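Long-range contact in diguanylate cyclase (Marinobacter aquaeolei VT8, PDB 3IGN), which probably makes the second messenger cyclic di-GMP from two molecules of GTP through its GGDEF domain, the part crystallised here with that product bound: residues V43-D48 with V130-A135. Residues are numbered along the deposited sequence; the frame is centred on the assembly and turned at random.
Sequences VMFDID and VSMGIA
M44 and D46 pair with G133 and S131 as antiparallel neighbours inside the central sheet of the GGDEF domain, strand 40-47 lying between 90-96 and 130-136. Four backbone bonds join them: M44 and G133 exchange N-H and C=O in both directions, as do D46 and S131 (S131 N to D46 O, 3.0 Å). Apolar contacts fill the face carrying V43, F45, I47, V130, M132 and I134, which helices 59-74 and 100-115 cover. F45 CB meets M132 CG at 3.5 Å, and the selenium of selenomethionine M132 makes an oblique Met-aromatic contact with the F45 ring, SE 5.3 Å from its centroid. V130 CG1 touches the ring edge at CD1 (4.1 Å), while V43 and I134 run side by side. On the other face, D46 turns to a salt bridge with K159 of helix 144-160. Past the strand end, with chi1 -75° setting OG beside its own backbone N, S131 donates to the syn lone pair of D48 OD1, OG to OD1 2.6 Å. An alanine in place of D48 would probably leave the S131 hydroxyl without its carboxylate mate. The other carboxylate oxygen, D48 OD2, accepts from T129 OG1 and the backbone N of N164.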
loop_
_atom_site.group_PDB
_atom_site.type_symbol
_atom_site.label_atom_id
_atom_site.label_comp_id
_atom_site.label_asym_id
_atom_site.label_seq_id
_atom_site.Cartn_x
_atom_site.Cartn_y
_atom_site.Cartn_z
ATOM N N VAL A 43 -3.961 0.057 -4.836
ATOM C CA VAL A 43 -4.006 0.549 -3.469
ATOM C C VAL A 43 -2.706 1.294 -3.196
ATOM O O VAL A 43 -1.646 0.903 -3.675
ATOM C CB VAL A 43 -4.121 -0.603 -2.448
ATOM C CG1 VAL A 43 -4.180 -0.036 -1.021
ATOM C CG2 VAL A 43 -5.350 -1.442 -2.744
HETATM N N MSE A 44 -2.801 2.392 -2.460
HETATM C CA MSE A 44 -1.629 3.172 -2.084
HETATM C C MSE A 44 -1.894 3.472 -0.623
HETATM O O MSE A 44 -2.948 4.008 -0.289
HETATM C CB MSE A 44 -1.558 4.495 -2.856
HETATM C CG MSE A 44 -1.704 4.371 -4.356
HETATM SE SE MSE A 44 -0.163 5.070 -5.284
HETATM C CE MSE A 44 1.025 3.666 -4.790
ATOM N N PHE A 45 -0.983 3.087 0.261
ATOM C CA PHE A 45 -1.200 3.368 1.671
ATOM C C PHE A 45 0.065 3.805 2.386
ATOM O O PHE A 45 1.178 3.488 1.962
ATOM C CB PHE A 45 -1.890 2.181 2.373
ATOM C CG PHE A 45 -1.058 0.923 2.484
ATOM C CD1 PHE A 45 -0.374 0.633 3.665
ATOM C CD2 PHE A 45 -1.030 -0.011 1.450
ATOM C CE1 PHE A 45 0.318 -0.571 3.821
ATOM C CE2 PHE A 45 -0.342 -1.217 1.593
ATOM C CZ PHE A 45 0.332 -1.499 2.782
ATOM N N ASP A 46 -0.138 4.572 3.453
ATOM C CA ASP A 46 0.940 5.130 4.263
ATOM C C ASP A 46 0.725 4.801 5.729
ATOM O O ASP A 46 -0.403 4.606 6.180
ATOM C CB ASP A 46 0.957 6.659 4.152
ATOM C CG ASP A 46 1.480 7.153 2.829
ATOM O OD1 ASP A 46 1.664 6.329 1.910
ATOM O OD2 ASP A 46 1.701 8.379 2.707
ATOM N N ILE A 47 1.821 4.765 6.474
ATOM C CA ILE A 47 1.757 4.518 7.903
ATOM C C ILE A 47 1.400 5.876 8.503
ATOM O O ILE A 47 2.027 6.876 8.178
ATOM C CB ILE A 47 3.122 4.067 8.435
ATOM C CG1 ILE A 47 3.444 2.669 7.892
ATOM C CG2 ILE A 47 3.125 4.093 9.958
ATOM C CD1 ILE A 47 4.930 2.400 7.746
ATOM N N ASP A 48 0.387 5.915 9.360
ATOM C CA ASP A 48 -0.030 7.171 9.983
ATOM C C ASP A 48 0.984 7.689 10.993
ATOM O O ASP A 48 1.638 6.907 11.682
ATOM C CB ASP A 48 -1.378 6.999 10.693
ATOM C CG ASP A 48 -2.527 6.809 9.728
ATOM O OD1 ASP A 48 -2.551 7.514 8.705
ATOM O OD2 ASP A 48 -3.409 5.973 10.004
ATOM N N VAL A 130 -2.720 2.785 9.619
ATOM C CA VAL A 130 -2.409 3.144 8.243
ATOM C C VAL A 130 -3.627 3.789 7.607
ATOM O O VAL A 130 -4.766 3.533 8.004
ATOM C CB VAL A 130 -2.039 1.910 7.374
ATOM C CG1 VAL A 130 -0.630 1.414 7.710
ATOM C CG2 VAL A 130 -3.058 0.811 7.592
ATOM N N SER A 131 -3.369 4.640 6.625
ATOM C CA SER A 131 -4.427 5.296 5.867
ATOM C C SER A 131 -4.294 4.633 4.500
ATOM O O SER A 131 -3.184 4.415 4.037
ATOM C CB SER A 131 -4.170 6.806 5.762
ATOM O OG SER A 131 -4.466 7.454 6.996
HETATM N N MSE A 132 -5.409 4.312 3.858
HETATM C CA MSE A 132 -5.342 3.638 2.564
HETATM C C MSE A 132 -6.259 4.227 1.500
HETATM O O MSE A 132 -7.390 4.620 1.786
HETATM C CB MSE A 132 -5.677 2.157 2.755
HETATM C CG MSE A 132 -4.976 1.533 3.958
HETATM SE SE MSE A 132 -5.416 -0.330 4.219
HETATM C CE MSE A 132 -7.036 -0.117 5.162
ATOM N N GLY A 133 -5.755 4.274 0.269
ATOM C CA GLY A 133 -6.524 4.792 -0.847
ATOM C C GLY A 133 -6.656 3.743 -1.930
ATOM O O GLY A 133 -5.675 3.093 -2.282
ATOM N N ILE A 134 -7.865 3.589 -2.460
ATOM C CA ILE A 134 -8.152 2.599 -3.500
ATOM C C ILE A 134 -8.660 3.278 -4.764
ATOM O O ILE A 134 -9.462 4.203 -4.703
ATOM C CB ILE A 134 -9.260 1.613 -3.044
ATOM C CG1 ILE A 134 -8.783 0.760 -1.872
ATOM C CG2 ILE A 134 -9.697 0.719 -4.216
ATOM C CD1 ILE A 134 -9.931 0.032 -1.185
ATOM N N ALA A 135 -8.183 2.820 -5.915
ATOM C CA ALA A 135 -8.649 3.353 -7.175
ATOM C C ALA A 135 -8.806 2.214 -8.168
ATOM O O ALA A 135 -7.821 1.593 -8.583
ATOM C CB ALA A 135 -7.677 4.402 -7.729
#